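Local coordinates for sialidase domain-containing protein (Dyadobacter fermentans, PDB 5HX0) that is of unknown function but has a sialidase-like, six-bladed beta-propeller fold, which suggests it may act on or bind carbohydrates, at residues V72-R77 with Q125-L130; E114-H119 with Y171-T176. One frame throughout, in Å; residues are numbered along the deposited sequence. Where two conformers were deposited one is given.

How the contacts relate
Both contacts lie in the seam between the same two neighbouring blades of the propeller, the sheet 56-117 and the sheet 123-186. Contact 1 is the inner one, its centre about 8 Å from the centre of the chain; contact 2 lies further out, about 15 Å from it. The two centres are about 9 Å apart, and they touch where Ala74 CB packs on Ile116 CD1 at 3.6 Å. Strand 114-117 runs straight on in sequence to strand 123-131, carrying the chain from the outer edge of one blade to the inner strand of the next. An acetate, probably from the crystallisation liquor, sits beside Gln125 and Asp126 of contact 1.

Contact 1 (V72-R77 with Q125-L130); sequences VLAFRR and QDPCLL. With ACT (acetate ion), chain D.
Gln125 OE1 is gripped by Arg76 NE, a water and, weakly, Ser96 OG. Arg76 NE donates to it at 2.9 Å, with an N-H...O angle of 155°, approaching from 43° above the plane of the amide carbonyl. Water 1 donates to the same Gln125 OE1 at 2.6 Å. That water also accepts from Arg76 NH2 at 3.2 Å, lying in the guanidinium plane, and so ties the two side chains a second time. Arg76 CG is anti to the backbone N (chi1 177°), and from CG to NE the chain is extended, lying alongside Gln125 and pointing the same way; the glutamine's own chain is bent. The other half of the amide is used too: Gln125 NE2 donates to acetate O at 3.1 Å, while the carboxylate of Asp126 faces both acetate oxygens.

The strands belong to adjacent blades of the beta-propeller, 72-77 being the second strand of its sheet and 125-130 part of the innermost strand of the next, and they pass nearly antiparallel with side chains filling the gap. Ser62 OG, on the innermost strand of the first blade, bonds to Pro127 O and Leu129 N, linking the blades further in.

Away from the polar end the contact turns greasy. The Pro127 ring lies against the opposite backbone, its CG 3.5 Å from Phe75 CA. Ala74 CB sits between two partners, 3.9 Å from Pro127 CG and 3.7 Å from Leu129 CD1; the same leucine methyl also reaches Val72 O. Asp126 N is buried here with no hydrogen-bond partner.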
loop_
_atom_site.group_PDB
_atom_site.type_symbol
_atom_site.label_atom_id
_atom_site.label_comp_id
_atom_site.label_asym_id
_atom_site.label_seq_id
_atom_site.Cartn_x
_atom_site.Cartn_y
_atom_site.Cartn_z
ATOM N N VAL A 72 -1.928 15.390 14.000
ATOM C CA VAL A 72 -1.760 14.301 13.039
ATOM C C VAL A 72 -1.376 13.057 13.823
ATOM O O VAL A 72 -0.327 13.036 14.476
ATOM C CB VAL A 72 -0.683 14.622 11.992
ATOM C CG1 VAL A 72 -0.615 13.465 10.954
ATOM C CG2 VAL A 72 -0.970 15.950 11.324
ATOM N N LEU A 73 -2.195 12.010 13.747
ATOM C CA LEU A 73 -1.891 10.761 14.441
ATOM C C LEU A 73 -1.678 9.648 13.420
ATOM O O LEU A 73 -2.576 9.351 12.620
ATOM C CB LEU A 73 -2.995 10.395 15.443
ATOM C CG LEU A 73 -2.836 9.083 16.239
ATOM C CD1 LEU A 73 -3.621 9.172 17.562
ATOM C CD2 LEU A 73 -3.308 7.853 15.470
ATOM N N ALA A 74 -0.500 9.022 13.477
ATOM C CA ALA A 74 -0.125 7.930 12.575
ATOM C C ALA A 74 -0.333 6.611 13.291
ATOM O O ALA A 74 -0.109 6.523 14.501
ATOM C CB ALA A 74 1.342 8.044 12.156
ATOM N N PHE A 75 -0.760 5.588 12.550
ATOM C CA PHE A 75 -0.874 4.264 13.144
ATOM C C PHE A 75 -0.735 3.205 12.062
ATOM O O PHE A 75 -0.755 3.487 10.859
ATOM C CB PHE A 75 -2.194 4.081 13.938
ATOM C CG PHE A 75 -3.454 4.251 13.109
ATOM C CD1 PHE A 75 -3.927 5.522 12.799
ATOM C CD2 PHE A 75 -4.179 3.150 12.684
ATOM C CE1 PHE A 75 -5.087 5.705 12.065
ATOM C CE2 PHE A 75 -5.352 3.319 11.949
ATOM C CZ PHE A 75 -5.808 4.590 11.643
ATOM N N ARG A 76 -0.529 1.978 12.521
ATOM C CA ARG A 76 -0.480 0.808 11.654
ATOM C C ARG A 76 -1.895 0.298 11.451
ATOM O O ARG A 76 -2.609 0.037 12.427
ATOM C CB ARG A 76 0.376 -0.297 12.290
ATOM C CG ARG A 76 0.427 -1.619 11.473
ATOM C CD ARG A 76 1.118 -2.717 12.309
ATOM N NE ARG A 76 1.332 -3.976 11.569
ATOM C CZ ARG A 76 0.449 -4.972 11.504
ATOM N NH1 ARG A 76 -0.742 -4.870 12.109
ATOM N NH2 ARG A 76 0.748 -6.078 10.825
ATOM N N ARG A 77 -2.289 0.118 10.190
ATOM C CA ARG A 77 -3.575 -0.490 9.870
ATOM C C ARG A 77 -3.362 -1.725 9.009
ATOM O O ARG A 77 -2.630 -1.682 8.014
ATOM C CB ARG A 77 -4.520 0.495 9.174
ATOM C CG ARG A 77 -5.943 -0.068 9.105
ATOM C CD ARG A 77 -6.951 0.962 8.591
ATOM N NE ARG A 77 -6.795 1.165 7.149
ATOM C CZ ARG A 77 -7.705 1.739 6.368
ATOM N NH1 ARG A 77 -7.466 1.883 5.057
ATOM N NH2 ARG A 77 -8.851 2.158 6.895
ATOM N N GLN A 125 5.354 -1.385 10.124
ATOM C CA GLN A 125 5.014 -1.437 11.547
ATOM C C GLN A 125 5.093 -0.066 12.211
ATOM O O GLN A 125 5.734 0.856 11.703
ATOM C CB GLN A 125 5.980 -2.357 12.290
ATOM C CG GLN A 125 6.046 -3.765 11.699
ATOM C CD GLN A 125 4.724 -4.466 11.837
ATOM O OE1 GLN A 125 4.034 -4.707 10.851
ATOM N NE2 GLN A 125 4.346 -4.785 13.073
ATOM N N ASP A 126 4.467 0.026 13.389
ATOM C CA ASP A 126 4.729 1.046 14.407
ATOM C C ASP A 126 5.271 2.375 13.870
ATOM O O ASP A 126 6.446 2.697 14.096
ATOM C CB ASP A 126 5.737 0.515 15.432
ATOM C CG ASP A 126 5.313 -0.810 16.055
ATOM O OD1 ASP A 126 4.556 -1.568 15.422
ATOM O OD2 ASP A 126 5.756 -1.101 17.192
ATOM N N PRO A 127 4.477 3.177 13.170
ATOM C CA PRO A 127 4.993 4.477 12.708
ATOM C C PRO A 127 5.291 5.372 13.899
ATOM O O PRO A 127 4.431 5.598 14.750
ATOM C CB PRO A 127 3.843 5.044 11.866
ATOM C CG PRO A 127 2.575 4.403 12.532
ATOM C CD PRO A 127 3.016 3.029 12.981
ATOM N N CYS A 128 6.506 5.903 13.948
ATOM C CA CYS A 128 6.916 6.782 15.033
ATOM C C CYS A 128 7.225 8.165 14.464
ATOM O O CYS A 128 8.239 8.345 13.795
ATOM C CB CYS A 128 8.128 6.171 15.750
ATOM S SG CYS A 128 7.580 4.751 16.728
ATOM N N LEU A 129 6.354 9.130 14.739
ATOM C CA LEU A 129 6.485 10.494 14.239
ATOM C C LEU A 129 7.391 11.337 15.140
ATOM O O LEU A 129 7.306 11.275 16.374
ATOM C CB LEU A 129 5.101 11.151 14.154
ATOM C CG LEU A 129 4.043 10.515 13.244
ATOM C CD1 LEU A 129 2.686 11.261 13.342
ATOM C CD2 LEU A 129 4.534 10.517 11.797
ATOM N N LEU A 130 8.254 12.141 14.516
ATOM C CA LEU A 130 8.967 13.220 15.208
ATOM C C LEU A 130 8.744 14.505 14.422
ATOM O O LEU A 130 9.014 14.541 13.219
ATOM C CB LEU A 130 10.472 12.959 15.310
ATOM C CG LEU A 130 11.262 14.125 15.960
ATOM C CD1 LEU A 130 10.892 14.289 17.457
ATOM C CD2 LEU A 130 12.767 13.928 15.808
HETATM C C ACT D . 5.074 -4.675 17.108
HETATM O O ACT D . 5.370 -4.355 15.925
HETATM O OXT ACT D . 4.978 -3.737 17.958
HETATM C CH3 ACT D . 4.859 -6.114 17.478
HETATM O O HOH W 1 3.310 -6.427 8.985
#

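Contact 2 (E114-H119 with Y171-T176); sequences ELIYSH and YVLRST
His119 and Tyr171 stack face to face, ring centroids 4.0 Å apart and planes 24° from parallel. The overlap is partial: His119 NE2 comes within 3.5 Å of Tyr171 CE2, which lies toward the rim of the imidazole. Tyr117 meets the same tyrosine obliquely, with planes at 62° and CE2 3.7 Å from Tyr171 CE1.

The aliphatic part centres on Leu173, which crosses Tyr117 at about a right angle and splits its methyls. CD2 makes a CH-pi contact over the phenol face, 3.9 Å from the centroid of the Tyr117 ring, whereas CD1 presses on Tyr117 CB at 3.3 Å, a tight fit, and also brushes Ile116 CG2. The opposite face of the Tyr117 ring lies near His119 N, and Pro185 packs against Tyr117, Tyr171 and Leu173 alike.

A hydrogen bond within 114-119 joins Tyr117 OH and His119 ND1, 2.6 Å apart; with the hydroxyl in the imidazole plane, it should restrain the rotation of that ring as it lies on Tyr171. The hydroxyl of Tyr171 bonds in turn to Ser124 OG. The backbone His119 O accepts from Tyr97 OH of the second subunit, so this loop also forms part of the dimer interface.

Ile116 and Tyr117 both face Leu98 in a classic beta bulge. Tyr117 on the outermost strand of one blade, His119 in the loop after it and Tyr171 on the next blade together form an aromatic cluster in the seam, part of the side-by-side blade packing of a sialidase-like beta-propeller.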
loop_
_atom_site.group_PDB
_atom_site.type_symbol
_atom_site.label_atom_id
_atom_site.label_comp_id
_atom_site.label_asym_id
_atom_site.label_seq_id
_atom_site.Cartn_x
_atom_site.Cartn_y
_atom_site.Cartn_z
ATOM N N GLU A 114 -5.800 8.590 5.939
ATOM C CA GLU A 114 -4.971 8.837 4.760
ATOM C C GLU A 114 -3.727 7.964 4.811
ATOM O O GLU A 114 -3.214 7.651 5.883
ATOM C CB GLU A 114 -4.542 10.301 4.680
ATOM C CG GLU A 114 -5.673 11.255 4.426
ATOM C CD GLU A 114 -5.173 12.670 4.384
ATOM O OE1 GLU A 114 -4.946 13.267 5.461
ATOM O OE2 GLU A 114 -4.968 13.167 3.263
ATOM N N LEU A 115 -3.216 7.605 3.640
ATOM C CA LEU A 115 -2.029 6.765 3.580
ATOM C C LEU A 115 -0.773 7.608 3.761
ATOM O O LEU A 115 -0.578 8.611 3.066
ATOM C CB LEU A 115 -1.964 6.019 2.250
ATOM C CG LEU A 115 -0.756 5.082 2.189
ATOM C CD1 LEU A 115 -1.002 3.819 2.956
ATOM C CD2 LEU A 115 -0.442 4.750 0.778
ATOM N N ILE A 116 0.055 7.220 4.722
ATOM C CA ILE A 116 1.417 7.737 4.806
ATOM C C ILE A 116 2.361 6.896 3.959
ATOM O O ILE A 116 3.144 7.422 3.166
ATOM C CB ILE A 116 1.900 7.793 6.274
ATOM C CG1 ILE A 116 1.113 8.833 7.074
ATOM C CG2 ILE A 116 3.413 8.119 6.316
ATOM C CD1 ILE A 116 1.383 8.761 8.615
ATOM N N TYR A 117 2.282 5.574 4.081
ATOM C CA TYR A 117 3.244 4.742 3.373
ATOM C C TYR A 117 2.794 3.295 3.275
ATOM O O TYR A 117 2.339 2.710 4.264
ATOM C CB TYR A 117 4.591 4.791 4.076
ATOM C CG TYR A 117 5.699 4.074 3.326
ATOM C CD1 TYR A 117 6.148 4.539 2.093
ATOM C CD2 TYR A 117 6.324 2.961 3.883
ATOM C CE1 TYR A 117 7.179 3.886 1.415
ATOM C CE2 TYR A 117 7.358 2.305 3.223
ATOM C CZ TYR A 117 7.776 2.776 1.985
ATOM O OH TYR A 117 8.793 2.121 1.333
ATOM N N SER A 118 2.946 2.724 2.082
ATOM C CA SER A 118 2.843 1.285 1.863
ATOM C C SER A 118 4.159 0.807 1.268
ATOM O O SER A 118 4.555 1.248 0.181
ATOM C CB SER A 118 1.677 0.942 0.938
ATOM O OG SER A 118 1.645 1.808 -0.184
ATOM N N HIS A 119 4.836 -0.069 1.974
ATOM C CA HIS A 119 6.169 -0.495 1.541
ATOM C C HIS A 119 6.042 -1.424 0.331
ATOM O O HIS A 119 5.208 -2.329 0.337
ATOM C CB HIS A 119 6.864 -1.201 2.707
ATOM C CG HIS A 119 8.350 -1.335 2.571
ATOM N ND1 HIS A 119 9.165 -0.317 2.107
ATOM C CD2 HIS A 119 9.171 -2.366 2.879
ATOM C CE1 HIS A 119 10.423 -0.722 2.148
ATOM N NE2 HIS A 119 10.453 -1.960 2.613
ATOM N N TYR A 171 13.104 1.643 8.255
ATOM C CA TYR A 171 13.102 2.636 7.189
ATOM C C TYR A 171 12.379 3.861 7.730
ATOM O O TYR A 171 11.538 3.746 8.620
ATOM C CB TYR A 171 12.436 2.131 5.903
ATOM C CG TYR A 171 11.233 1.193 6.018
ATOM C CD1 TYR A 171 9.933 1.684 6.162
ATOM C CD2 TYR A 171 11.406 -0.174 5.898
ATOM C CE1 TYR A 171 8.832 0.816 6.212
ATOM C CE2 TYR A 171 10.335 -1.047 5.954
ATOM C CZ TYR A 171 9.058 -0.556 6.108
ATOM O OH TYR A 171 8.022 -1.463 6.132
ATOM N N VAL A 172 12.746 5.030 7.224
ATOM C CA VAL A 172 12.235 6.305 7.727
ATOM C C VAL A 172 11.741 7.121 6.544
ATOM O O VAL A 172 12.449 7.256 5.538
ATOM C CB VAL A 172 13.323 7.087 8.495
ATOM C CG1 VAL A 172 12.755 8.371 9.084
ATOM C CG2 VAL A 172 13.929 6.221 9.585
ATOM N N LEU A 173 10.528 7.648 6.653
ATOM C CA LEU A 173 10.011 8.618 5.700
ATOM C C LEU A 173 10.133 10.021 6.283
ATOM O O LEU A 173 10.102 10.222 7.497
ATOM C CB LEU A 173 8.551 8.317 5.367
ATOM C CG LEU A 173 8.521 6.829 5.050
ATOM C CD1 LEU A 173 7.240 6.235 5.482
ATOM C CD2 LEU A 173 8.807 6.581 3.593
ATOM N N ARG A 174 10.206 10.999 5.393
ATOM C CA ARG A 174 10.455 12.379 5.774
ATOM C C ARG A 174 9.518 13.297 4.999
ATOM O O ARG A 174 9.322 13.119 3.794
ATOM C CB ARG A 174 11.916 12.715 5.461
ATOM C CG ARG A 174 12.567 13.688 6.328
ATOM C CD ARG A 174 14.094 13.609 6.137
ATOM N NE ARG A 174 14.718 14.723 6.824
ATOM C CZ ARG A 174 14.881 15.917 6.272
ATOM N NH1 ARG A 174 14.484 16.126 5.015
ATOM N NH2 ARG A 174 15.446 16.896 6.964
ATOM N N SER A 175 8.951 14.286 5.680
ATOM C CA SER A 175 8.122 15.279 5.018
ATOM C C SER A 175 8.594 16.669 5.397
ATOM O O SER A 175 8.801 16.965 6.579
ATOM C CB SER A 175 6.650 15.122 5.371
ATOM O OG SER A 175 5.882 16.161 4.781
ATOM N N THR A 176 8.753 17.523 4.385
ATOM C CA THR A 176 9.051 18.931 4.602
ATOM C C THR A 176 7.878 19.826 4.214
ATOM O O THR A 176 8.038 21.051 4.128
ATOM C CB THR A 176 10.314 19.331 3.827
ATOM O OG1 THR A 176 10.134 19.010 2.449
ATOM C CG2 THR A 176 11.532 18.569 4.346
#